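Long-range contacts in triacylglycerol lipase (PDB 3O0D), which probably hydrolyses the ester bonds of triacylglycerols, as a secreted, glycosylated yeast lipase of the alpha/beta-hydrolase fold: residues A[188-199]-A[232-243]; A[129-137]-A[163-174]. One frame throughout, in Å; residues are numbered along the deposited sequence.

Interaction 2 crosses two helices, 127-150 and 163-177, and interaction 1 joins the loop that follows strand 183-187 to the loop between strands 222-227 and 247-250. Their centres lie about 14 Å apart, yet the two touch directly: F129 CE2 of interaction 2 is 3.2 Å from I191 O of interaction 1, and F197 CZ meets I173 CD1 at 3.6 Å. Both flank the probable catalytic site formed by S162, D230 and H289, since 163-174 begins just after S162 and P233 packs against that triad. A potassium ion is held within interaction 1, whereas interaction 2 carries an N-linked sugar on N134, and a second sugar lies against Y137 and N174.

Interaction 1. Residues A[188-199]-A[232-243]; sequences GQPIVGNAGFAN and VPQVPFWDGYQH. With K (potassium ion), chain N.
I191 reaches into the loop 232-243, which lines it along its whole length. I191 CB lies 3.6 Å from V235 O, with the ring of P236, which follows a cis peptide bond, just beyond. CG2, anti to the backbone N, is pressed against the Q242 carbonyl and also touches Y241 CB. The other branch carries CG1 over one face of the H243 imidazole, 3.6 Å from the ring centroid and 15° off its normal, a CH-pi contact in which the two side chains cross at about a right angle. At the tip, CD1 ends among the backbone oxygens of Q234 and P236.

The imidazole under this branch is fixed at both nitrogens: H243 NE2 donates to P233 O at 2.7 Å, while H243 ND1 faces the potassium ion at 3.1 Å, with the metal in the ring plane. The ion is also contacted by the Q189 side chain and by a water that accepts from G193 N and donates to Q242 O. Two backbone bonds tie the segments together here: I191 N donates to V235 O at 2.8 Å, and G193 O accepts from Q242 N. Farther on, A195 CB and A198 CB pack on the Q242 side chain, and N194 OD1 caps helix 195-206 by accepting from F197 N at 3.0 Å. At the other end of the contact, V232 N donates to D230 OD1. The arrangement joins two loops at the C-terminal ends of neighbouring parallel strands in an alpha/beta-hydrolase fold, beside the probable acid of its Ser-His-Asp triad.

Interaction 2. Residues A[129-137]-A[163-174]; sequences FIQSYNNTY and LGGAAALLFGIN. With NAG (2-acetamido-2-deoxy-beta-D-glucopyranose), chain I; NAG (2-acetamido-2-deoxy-beta-D-glucopyranose), chain H.
Y133 lies across helix 163-174, its CB against L170 CB at 3.6 Å and its ring running on toward N174. With CG anti to the backbone N (chi1 160°), the ring is carried past F171, and CE1 comes 3.7 Å from F171 CD1. The two rings meet obliquely, their planes at 59°. The phenol and the N174 side chain cross at about a right angle; the hydroxyl itself is hydrogen-bonded to A112 O.

F171 is flanked by three residues of the other helix: besides Y133, T136 CG2 packs on CD1, and Y137 presents its CA at the ring edge. At the opposite end of the contact, F129 lays one ring face over A166 CB, while L163 CD1 comes up to the ring's edge, 3.4 Å from F129 CD1. L170 CD1 fills the angle between F129 and Y133, lying 3.3 Å from F129 O. In the middle, A167 CB fits between S132 and T136, 3.8 Å from T136 OG1, so Y133 CA and A167 CA approach to 4.6 Å. S132 O accepts from both T136 OG1, at 2.8 Å, and T136 N, the two donors reaching it from opposite faces of its plane.

N134 points away from the interface and carries an N-linked sugar; a second sugar lies beside Y137 and N174. The axes of 129-137 and 163-174 pass 8.3 Å apart, at a crossing angle of -70°, a steep helix pair in which alanine brings the backbones close. Helix 163-177 is the one that follows the probable nucleophile elbow, here packed against helix 127-150, the two lying together on one face of the central sheet of the alpha/beta-hydrolase fold.

Interaction 1. Residues A[188-199]-A[232-243]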
loop_
_atom_site.group_PDB
_atom_site.type_symbol
_atom_site.label_atom_id
_atom_site.label_comp_id
_atom_site.label_asym_id
_atom_site.label_seq_id
_atom_site.Cartn_x
_atom_site.Cartn_y
_atom_site.Cartn_z
ATOM N N GLY A 188 -0.095 6.140 -1.811
ATOM C CA GLY A 188 0.829 7.121 -1.256
ATOM C C GLY A 188 2.074 6.330 -0.697
ATOM O O GLY A 188 2.598 6.706 0.369
ATOM N N GLN A 189 2.415 5.223 -1.347
ATOM C CA GLN A 189 3.493 4.354 -0.804
ATOM C C GLN A 189 4.883 4.813 -1.136
ATOM O O GLN A 189 5.222 5.052 -2.281
ATOM C CB GLN A 189 3.276 2.968 -1.414
ATOM C CG GLN A 189 4.353 1.857 -0.926
ATOM C CD GLN A 189 4.666 0.986 -2.101
ATOM O OE1 GLN A 189 3.721 0.440 -2.702
ATOM N NE2 GLN A 189 5.937 0.929 -2.514
ATOM N N PRO A 190 5.777 4.915 -0.121
ATOM C CA PRO A 190 7.149 5.353 -0.383
ATOM C C PRO A 190 7.951 4.236 -1.099
ATOM O O PRO A 190 7.438 3.056 -1.164
ATOM C CB PRO A 190 7.689 5.635 1.057
ATOM C CG PRO A 190 6.912 4.678 1.981
ATOM C CD PRO A 190 5.473 4.608 1.272
ATOM N N ILE A 191 9.112 4.558 -1.696
ATOM C CA ILE A 191 9.938 3.549 -2.345
ATOM C C ILE A 191 10.521 2.588 -1.278
ATOM O O ILE A 191 11.096 3.052 -0.292
ATOM C CB ILE A 191 11.079 4.237 -3.083
ATOM C CG1 ILE A 191 10.559 5.273 -4.053
ATOM C CG2 ILE A 191 11.876 3.169 -3.937
ATOM C CD1 ILE A 191 11.646 6.256 -4.530
ATOM N N VAL A 192 10.338 1.293 -1.454
ATOM C CA VAL A 192 10.631 0.329 -0.424
ATOM C C VAL A 192 12.107 -0.194 -0.457
ATOM O O VAL A 192 12.734 -0.435 0.628
ATOM C CB VAL A 192 9.551 -0.809 -0.505
ATOM C CG1 VAL A 192 9.937 -1.959 0.344
ATOM C CG2 VAL A 192 8.146 -0.196 0.041
ATOM N N GLY A 193 12.614 -0.421 -1.638
ATOM C CA GLY A 193 13.940 -1.103 -1.782
ATOM C C GLY A 193 14.747 -0.706 -2.981
ATOM O O GLY A 193 14.488 0.278 -3.663
ATOM N N ASN A 194 15.726 -1.543 -3.304
ATOM C CA ASN A 194 16.617 -1.251 -4.375
ATOM C C ASN A 194 16.244 -1.883 -5.722
ATOM O O ASN A 194 15.146 -2.419 -5.865
ATOM C CB ASN A 194 18.038 -1.677 -3.866
ATOM C CG ASN A 194 18.203 -3.190 -3.905
ATOM O OD1 ASN A 194 17.206 -3.936 -3.873
ATOM N ND2 ASN A 194 19.473 -3.668 -4.008
ATOM N N ALA A 195 17.097 -1.755 -6.741
ATOM C CA ALA A 195 16.763 -2.238 -8.093
ATOM C C ALA A 195 16.601 -3.758 -8.088
ATOM O O ALA A 195 15.677 -4.301 -8.678
ATOM C CB ALA A 195 17.783 -1.765 -9.139
ATOM N N GLY A 196 17.483 -4.471 -7.385
ATOM C CA GLY A 196 17.230 -5.896 -7.185
ATOM C C GLY A 196 15.849 -6.237 -6.665
ATOM O O GLY A 196 15.180 -7.060 -7.281
ATOM N N PHE A 197 15.427 -5.622 -5.543
ATOM C CA PHE A 197 14.124 -5.852 -4.954
ATOM C C PHE A 197 13.023 -5.452 -5.975
ATOM O O PHE A 197 12.106 -6.231 -6.247
ATOM C CB PHE A 197 14.002 -5.025 -3.685
ATOM C CG PHE A 197 12.621 -5.025 -3.073
ATOM C CD1 PHE A 197 12.149 -6.083 -2.342
ATOM C CD2 PHE A 197 11.773 -3.930 -3.319
ATOM C CE1 PHE A 197 10.880 -6.048 -1.780
ATOM C CE2 PHE A 197 10.436 -3.861 -2.760
ATOM C CZ PHE A 197 10.005 -4.883 -2.010
ATOM N N ALA A 198 13.165 -4.279 -6.569
ATOM C CA ALA A 198 12.066 -3.766 -7.450
ATOM C C ALA A 198 11.866 -4.741 -8.628
ATOM O O ALA A 198 10.743 -5.048 -8.994
ATOM C CB ALA A 198 12.459 -2.386 -7.948
ATOM N N ASN A 199 12.952 -5.189 -9.261
ATOM C CA ASN A 199 12.826 -6.048 -10.418
ATOM C C ASN A 199 12.340 -7.436 -10.053
ATOM O O ASN A 199 11.570 -8.054 -10.840
ATOM C CB ASN A 199 14.139 -6.083 -11.193
ATOM C CG ASN A 199 14.469 -4.743 -11.844
ATOM O OD1 ASN A 199 15.614 -4.265 -11.772
ATOM N ND2 ASN A 199 13.470 -4.120 -12.507
ATOM N N VAL A 232 5.507 11.622 -1.132
ATOM C CA VAL A 232 5.824 10.342 -0.396
ATOM C C VAL A 232 6.250 9.239 -1.371
ATOM O O VAL A 232 7.207 8.500 -1.123
ATOM C CB VAL A 232 4.752 9.979 0.597
ATOM C CG1 VAL A 232 5.074 8.633 1.406
ATOM C CG2 VAL A 232 4.633 11.182 1.632
ATOM N N PRO A 233 5.489 9.045 -2.467
ATOM C CA PRO A 233 5.933 8.081 -3.467
ATOM C C PRO A 233 7.240 8.375 -4.236
ATOM O O PRO A 233 7.688 7.608 -5.100
ATOM C CB PRO A 233 4.708 8.031 -4.441
ATOM C CG PRO A 233 3.550 8.340 -3.536
ATOM C CD PRO A 233 4.121 9.536 -2.745
ATOM N N GLN A 234 7.843 9.555 -3.971
ATOM C CA GLN A 234 9.113 9.914 -4.504
ATOM C C GLN A 234 10.285 9.732 -3.528
ATOM O O GLN A 234 11.426 9.912 -4.002
ATOM C CB GLN A 234 9.122 11.393 -4.963
ATOM C CG GLN A 234 7.845 11.741 -5.873
ATOM C CD GLN A 234 8.026 13.092 -6.577
ATOM O OE1 GLN A 234 7.406 14.058 -6.172
ATOM N NE2 GLN A 234 8.963 13.153 -7.532
ATOM N N VAL A 235 10.029 9.401 -2.291
ATOM C CA VAL A 235 11.120 9.159 -1.296
ATOM C C VAL A 235 11.078 7.724 -0.755
ATOM O O VAL A 235 10.115 7.009 -0.933
ATOM C CB VAL A 235 10.988 10.174 -0.139
ATOM C CG1 VAL A 235 11.025 11.555 -0.674
ATOM C CG2 VAL A 235 9.740 9.954 0.637
ATOM N N PRO A 236 12.161 7.261 -0.111
ATOM C CA PRO A 236 13.421 7.985 -0.047
ATOM C C PRO A 236 14.041 7.922 -1.453
ATOM O O PRO A 236 13.805 6.957 -2.237
ATOM C CB PRO A 236 14.276 7.133 0.919
ATOM C CG PRO A 236 13.514 5.940 1.236
ATOM C CD PRO A 236 12.179 5.903 0.486
ATOM N N PHE A 237 14.792 8.920 -1.807
ATOM C CA PHE A 237 15.440 8.887 -3.121
ATOM C C PHE A 237 16.962 8.582 -3.157
ATOM O O PHE A 237 17.599 8.697 -4.221
ATOM C CB PHE A 237 15.198 10.217 -3.820
ATOM C CG PHE A 237 15.402 11.404 -2.933
ATOM C CD1 PHE A 237 14.414 12.374 -2.812
ATOM C CD2 PHE A 237 16.601 11.579 -2.260
ATOM C CE1 PHE A 237 14.610 13.495 -2.041
ATOM C CE2 PHE A 237 16.785 12.701 -1.467
ATOM C CZ PHE A 237 15.785 13.648 -1.377
ATOM N N TRP A 238 17.549 8.190 -2.033
ATOM C CA TRP A 238 18.960 7.846 -2.038
ATOM C C TRP A 238 19.091 7.032 -3.348
ATOM O O TRP A 238 18.421 5.997 -3.540
ATOM C CB TRP A 238 19.336 7.031 -0.779
ATOM C CG TRP A 238 18.612 7.507 0.486
ATOM C CD1 TRP A 238 17.875 6.761 1.401
ATOM C CD2 TRP A 238 18.507 8.861 0.929
ATOM N NE1 TRP A 238 17.364 7.583 2.405
ATOM C CE2 TRP A 238 17.719 8.873 2.111
ATOM C CE3 TRP A 238 19.033 10.061 0.456
ATOM C CZ2 TRP A 238 17.440 10.048 2.801
ATOM C CZ3 TRP A 238 18.756 11.217 1.146
ATOM C CH2 TRP A 238 17.968 11.205 2.300
ATOM N N ASP A 239 19.910 7.485 -4.271
ATOM C CA ASP A 239 20.175 6.630 -5.392
ATOM C C ASP A 239 20.358 5.209 -4.863
ATOM O O ASP A 239 20.842 5.000 -3.778
ATOM C CB ASP A 239 21.428 7.067 -6.097
ATOM C CG ASP A 239 22.612 6.885 -5.262
ATOM O OD1 ASP A 239 22.919 5.731 -4.956
ATOM O OD2 ASP A 239 23.202 7.874 -4.866
ATOM N N GLY A 240 19.993 4.228 -5.647
ATOM C CA GLY A 240 19.869 2.878 -5.114
ATOM C C GLY A 240 18.371 2.520 -4.994
ATOM O O GLY A 240 17.973 1.453 -5.440
ATOM N N TYR A 241 17.562 3.400 -4.416
ATOM C CA TYR A 241 16.108 3.090 -4.227
ATOM C C TYR A 241 15.415 3.237 -5.562
ATOM O O TYR A 241 15.642 4.224 -6.288
ATOM C CB TYR A 241 15.448 4.092 -3.290
ATOM C CG TYR A 241 15.708 3.805 -1.858
ATOM C CD1 TYR A 241 16.840 4.341 -1.213
ATOM C CD2 TYR A 241 14.864 2.979 -1.123
ATOM C CE1 TYR A 241 17.100 4.057 0.125
ATOM C CE2 TYR A 241 15.138 2.687 0.215
ATOM C CZ TYR A 241 16.255 3.225 0.825
ATOM O OH TYR A 241 16.496 2.910 2.146
ATOM N N GLN A 242 14.510 2.311 -5.869
ATOM C CA GLN A 242 13.652 2.517 -7.017
ATOM C C GLN A 242 12.347 1.702 -6.777
ATOM O O GLN A 242 12.345 0.690 -6.129
ATOM C CB GLN A 242 14.305 2.116 -8.332
ATOM C CG GLN A 242 14.589 0.672 -8.492
ATOM C CD GLN A 242 15.187 0.329 -9.891
ATOM O OE1 GLN A 242 16.214 0.874 -10.293
ATOM N NE2 GLN A 242 14.543 -0.579 -10.610
ATOM N N HIS A 243 11.251 2.175 -7.367
ATOM C CA HIS A 243 10.019 1.476 -7.241
ATOM C C HIS A 243 9.944 0.242 -8.163
ATOM O O HIS A 243 10.601 0.172 -9.220
ATOM C CB HIS A 243 8.874 2.401 -7.709
ATOM C CG HIS A 243 8.269 3.298 -6.616
ATOM N ND1 HIS A 243 7.732 2.848 -5.441
ATOM C CD2 HIS A 243 8.092 4.647 -6.622
ATOM C CE1 HIS A 243 7.214 3.880 -4.764
ATOM N NE2 HIS A 243 7.432 4.987 -5.463
HETATM K K K N . 8.204 -0.053 -4.479
HETATM O O HOH W 1 11.228 -0.682 -4.168
#

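Interaction 2. Residues A[129-137]-A[163-174]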
loop_
_atom_site.group_PDB
_atom_site.type_symbol
_atom_site.label_atom_id
_atom_site.label_comp_id
_atom_site.label_asym_id
_atom_site.label_seq_id
_atom_site.Cartn_x
_atom_site.Cartn_y
_atom_site.Cartn_z
ATOM N N PHE A 129 11.257 -0.025 6.858
ATOM C CA PHE A 129 10.033 -0.649 6.203
ATOM C C PHE A 129 10.006 -2.114 6.559
ATOM O O PHE A 129 8.921 -2.670 6.751
ATOM C CB PHE A 129 10.072 -0.472 4.687
ATOM C CG PHE A 129 9.983 1.001 4.276
ATOM C CD1 PHE A 129 9.249 1.889 5.049
ATOM C CD2 PHE A 129 10.652 1.459 3.162
ATOM C CE1 PHE A 129 9.222 3.209 4.723
ATOM C CE2 PHE A 129 10.601 2.848 2.829
ATOM C CZ PHE A 129 9.871 3.671 3.634
ATOM N N ILE A 130 11.185 -2.741 6.710
ATOM C CA ILE A 130 11.173 -4.126 7.226
ATOM C C ILE A 130 10.621 -4.175 8.588
ATOM O O ILE A 130 9.880 -5.112 8.941
ATOM C CB ILE A 130 12.591 -4.796 7.228
ATOM C CG1 ILE A 130 13.104 -4.795 5.801
ATOM C CG2 ILE A 130 12.529 -6.225 7.934
ATOM C CD1 ILE A 130 14.314 -5.692 5.562
ATOM N N GLN A 131 10.955 -3.196 9.448
ATOM C CA GLN A 131 10.327 -3.159 10.728
ATOM C C GLN A 131 8.772 -3.001 10.692
ATOM O O GLN A 131 8.041 -3.553 11.533
ATOM C CB GLN A 131 10.918 -2.027 11.593
ATOM C CG GLN A 131 10.248 -1.829 12.960
ATOM C CD GLN A 131 10.251 -3.071 13.848
ATOM O OE1 GLN A 131 11.088 -3.964 13.682
ATOM N NE2 GLN A 131 9.304 -3.141 14.777
ATOM N N SER A 132 8.280 -2.174 9.786
ATOM C CA SER A 132 6.842 -1.977 9.660
ATOM C C SER A 132 6.158 -3.314 9.275
ATOM O O SER A 132 5.122 -3.656 9.824
ATOM C CB SER A 132 6.581 -0.941 8.575
ATOM O OG SER A 132 7.388 0.213 8.815
ATOM N N TYR A 133 6.806 -3.984 8.335
ATOM C CA TYR A 133 6.334 -5.355 7.851
ATOM C C TYR A 133 6.415 -6.309 9.065
ATOM O O TYR A 133 5.480 -6.986 9.414
ATOM C CB TYR A 133 7.146 -5.889 6.686
ATOM C CG TYR A 133 6.893 -7.386 6.674
ATOM C CD1 TYR A 133 5.708 -7.876 6.194
ATOM C CD2 TYR A 133 7.902 -8.291 7.091
ATOM C CE1 TYR A 133 5.424 -9.303 6.221
ATOM C CE2 TYR A 133 7.631 -9.680 7.112
ATOM C CZ TYR A 133 6.429 -10.165 6.674
ATOM O OH TYR A 133 6.190 -11.538 6.679
ATOM N N ASN A 134 7.536 -6.301 9.776
ATOM C CA ASN A 134 7.615 -7.216 10.891
ATOM C C ASN A 134 6.660 -6.985 11.956
ATOM O O ASN A 134 6.166 -7.927 12.578
ATOM C CB ASN A 134 9.084 -7.205 11.452
ATOM C CG ASN A 134 9.788 -8.480 11.244
ATOM O OD1 ASN A 134 9.858 -9.038 10.148
ATOM N ND2 ASN A 134 10.420 -8.934 12.357
ATOM N N ASN A 135 6.438 -5.714 12.268
ATOM C CA ASN A 135 5.544 -5.332 13.275
ATOM C C ASN A 135 4.110 -5.702 12.880
ATOM O O ASN A 135 3.290 -5.993 13.715
ATOM C CB ASN A 135 5.700 -3.803 13.617
ATOM C CG ASN A 135 5.010 -3.433 14.836
ATOM O OD1 ASN A 135 5.234 -4.036 15.985
ATOM N ND2 ASN A 135 4.194 -2.431 14.755
ATOM N N THR A 136 3.822 -5.665 11.608
ATOM C CA THR A 136 2.469 -6.155 11.185
ATOM C C THR A 136 2.367 -7.709 11.424
ATOM O O THR A 136 1.446 -8.150 12.088
ATOM C CB THR A 136 2.200 -5.906 9.697
ATOM O OG1 THR A 136 2.513 -4.579 9.334
ATOM C CG2 THR A 136 0.651 -6.153 9.378
ATOM N N TYR A 137 3.370 -8.429 10.981
ATOM C CA TYR A 137 3.388 -9.903 11.096
ATOM C C TYR A 137 3.258 -10.325 12.580
ATOM O O TYR A 137 2.410 -11.163 12.994
ATOM C CB TYR A 137 4.619 -10.453 10.420
ATOM C CG TYR A 137 4.588 -11.969 10.390
ATOM C CD1 TYR A 137 4.071 -12.660 9.295
ATOM C CD2 TYR A 137 4.990 -12.676 11.494
ATOM C CE1 TYR A 137 3.987 -14.059 9.304
ATOM C CE2 TYR A 137 4.899 -14.064 11.529
ATOM C CZ TYR A 137 4.401 -14.741 10.424
ATOM O OH TYR A 137 4.360 -16.128 10.480
ATOM N N LEU A 163 3.018 4.830 5.313
ATOM C CA LEU A 163 3.859 3.715 5.775
ATOM C C LEU A 163 3.037 2.377 5.728
ATOM O O LEU A 163 3.641 1.312 5.510
ATOM C CB LEU A 163 4.328 4.050 7.202
ATOM C CG LEU A 163 5.247 2.970 7.799
ATOM C CD1 LEU A 163 6.543 2.843 6.957
ATOM C CD2 LEU A 163 5.437 3.294 9.297
ATOM N N GLY A 164 1.714 2.480 6.004
ATOM C CA GLY A 164 0.793 1.321 5.780
ATOM C C GLY A 164 0.937 0.728 4.393
ATOM O O GLY A 164 0.812 -0.487 4.221
ATOM N N GLY A 165 1.196 1.538 3.356
ATOM C CA GLY A 165 1.312 1.039 2.026
ATOM C C GLY A 165 2.636 0.269 1.884
ATOM O O GLY A 165 2.762 -0.695 1.172
ATOM N N ALA A 166 3.707 0.802 2.486
ATOM C CA ALA A 166 4.957 0.034 2.472
ATOM C C ALA A 166 4.793 -1.288 3.180
ATOM O O ALA A 166 5.308 -2.302 2.618
ATOM C CB ALA A 166 6.092 0.940 3.182
ATOM N N ALA A 167 4.194 -1.317 4.364
ATOM C CA ALA A 167 3.961 -2.551 5.149
ATOM C C ALA A 167 3.070 -3.483 4.255
ATOM O O ALA A 167 3.327 -4.706 4.182
ATOM C CB ALA A 167 3.256 -2.276 6.459
ATOM N N ALA A 168 2.103 -2.932 3.556
ATOM C CA ALA A 168 1.222 -3.778 2.732
ATOM C C ALA A 168 1.907 -4.472 1.551
ATOM O O ALA A 168 1.679 -5.607 1.267
ATOM C CB ALA A 168 -0.027 -2.971 2.256
ATOM N N LEU A 169 2.740 -3.740 0.884
ATOM C CA LEU A 169 3.570 -4.261 -0.208
ATOM C C LEU A 169 4.427 -5.456 0.288
ATOM O O LEU A 169 4.367 -6.575 -0.287
ATOM C CB LEU A 169 4.389 -3.189 -0.878
ATOM C CG LEU A 169 5.360 -3.729 -1.894
ATOM C CD1 LEU A 169 4.531 -4.467 -3.013
ATOM C CD2 LEU A 169 6.353 -2.735 -2.558
ATOM N N LEU A 170 5.139 -5.219 1.397
ATOM C CA LEU A 170 5.958 -6.290 1.961
ATOM C C LEU A 170 5.115 -7.434 2.493
ATOM O O LEU A 170 5.520 -8.603 2.281
ATOM C CB LEU A 170 6.826 -5.714 3.132
ATOM C CG LEU A 170 7.827 -4.757 2.563
ATOM C CD1 LEU A 170 8.674 -4.129 3.790
ATOM C CD2 LEU A 170 8.724 -5.388 1.599
ATOM N N PHE A 171 3.959 -7.145 3.114
ATOM C CA PHE A 171 3.143 -8.211 3.665
ATOM C C PHE A 171 2.560 -8.996 2.462
ATOM O O PHE A 171 2.434 -10.271 2.533
ATOM C CB PHE A 171 2.014 -7.668 4.562
ATOM C CG PHE A 171 1.514 -8.660 5.501
ATOM C CD1 PHE A 171 1.883 -8.605 6.851
ATOM C CD2 PHE A 171 0.734 -9.756 5.043
ATOM C CE1 PHE A 171 1.451 -9.569 7.781
ATOM C CE2 PHE A 171 0.334 -10.722 5.920
ATOM C CZ PHE A 171 0.692 -10.654 7.336
ATOM N N GLY A 172 2.188 -8.299 1.374
ATOM C CA GLY A 172 1.730 -9.044 0.179
ATOM C C GLY A 172 2.791 -9.952 -0.444
ATOM O O GLY A 172 2.542 -11.110 -0.873
ATOM N N ILE A 173 4.023 -9.492 -0.398
ATOM C CA ILE A 173 5.152 -10.269 -0.893
ATOM C C ILE A 173 5.317 -11.493 0.012
ATOM O O ILE A 173 5.486 -12.621 -0.544
ATOM C CB ILE A 173 6.431 -9.453 -0.993
ATOM C CG1 ILE A 173 6.310 -8.442 -2.160
ATOM C CG2 ILE A 173 7.651 -10.397 -1.373
ATOM C CD1 ILE A 173 7.323 -7.324 -2.006
ATOM N N ASN A 174 5.239 -11.317 1.326
ATOM C CA ASN A 174 5.265 -12.442 2.339
ATOM C C ASN A 174 4.194 -13.502 1.939
ATOM O O ASN A 174 4.506 -14.658 1.727
ATOM C CB ASN A 174 5.007 -11.913 3.753
ATOM C CG ASN A 174 4.311 -12.863 4.608
ATOM O OD1 ASN A 174 3.149 -12.656 5.148
ATOM N ND2 ASN A 174 4.983 -14.008 4.781
HETATM C C1 NAG I . 11.137 -10.196 12.371
HETATM C C2 NAG I . 12.611 -10.047 12.732
HETATM C C3 NAG I . 13.143 -11.439 13.053
HETATM C C4 NAG I . 12.296 -12.230 14.050
HETATM C C5 NAG I . 10.830 -12.237 13.621
HETATM C C6 NAG I . 9.830 -12.707 14.669
HETATM C C7 NAG I . 13.789 -8.195 11.698
HETATM C C8 NAG I . 14.614 -7.660 10.593
HETATM N N2 NAG I . 13.395 -9.484 11.660
HETATM O O3 NAG I . 14.511 -11.371 13.494
HETATM O O4 NAG I . 12.803 -13.558 13.989
HETATM O O5 NAG I . 10.409 -10.899 13.348
HETATM O O6 NAG I . 8.696 -13.144 13.953
HETATM O O7 NAG I . 13.484 -7.460 12.619
HETATM C C1 NAG H . 3.877 -17.920 6.886
HETATM C C2 NAG H . 2.435 -17.594 6.433
HETATM C C3 NAG H . 1.666 -18.904 6.320
HETATM C C4 NAG H . 2.392 -19.888 5.398
HETATM C C5 NAG H . 3.758 -20.107 6.003
HETATM C C6 NAG H . 4.635 -21.203 5.369
HETATM C C7 NAG H . 1.532 -15.430 7.174
HETATM C C8 NAG H . 0.737 -14.679 8.203
HETATM N N2 NAG H . 1.710 -16.740 7.378
HETATM O O3 NAG H . 0.346 -18.602 5.827
HETATM O O4 NAG H . 1.710 -21.146 5.435
HETATM O O5 NAG H . 4.432 -18.830 5.980
HETATM O O6 NAG H . 4.569 -21.049 3.996
HETATM O O7 NAG H . 2.020 -14.863 6.213
#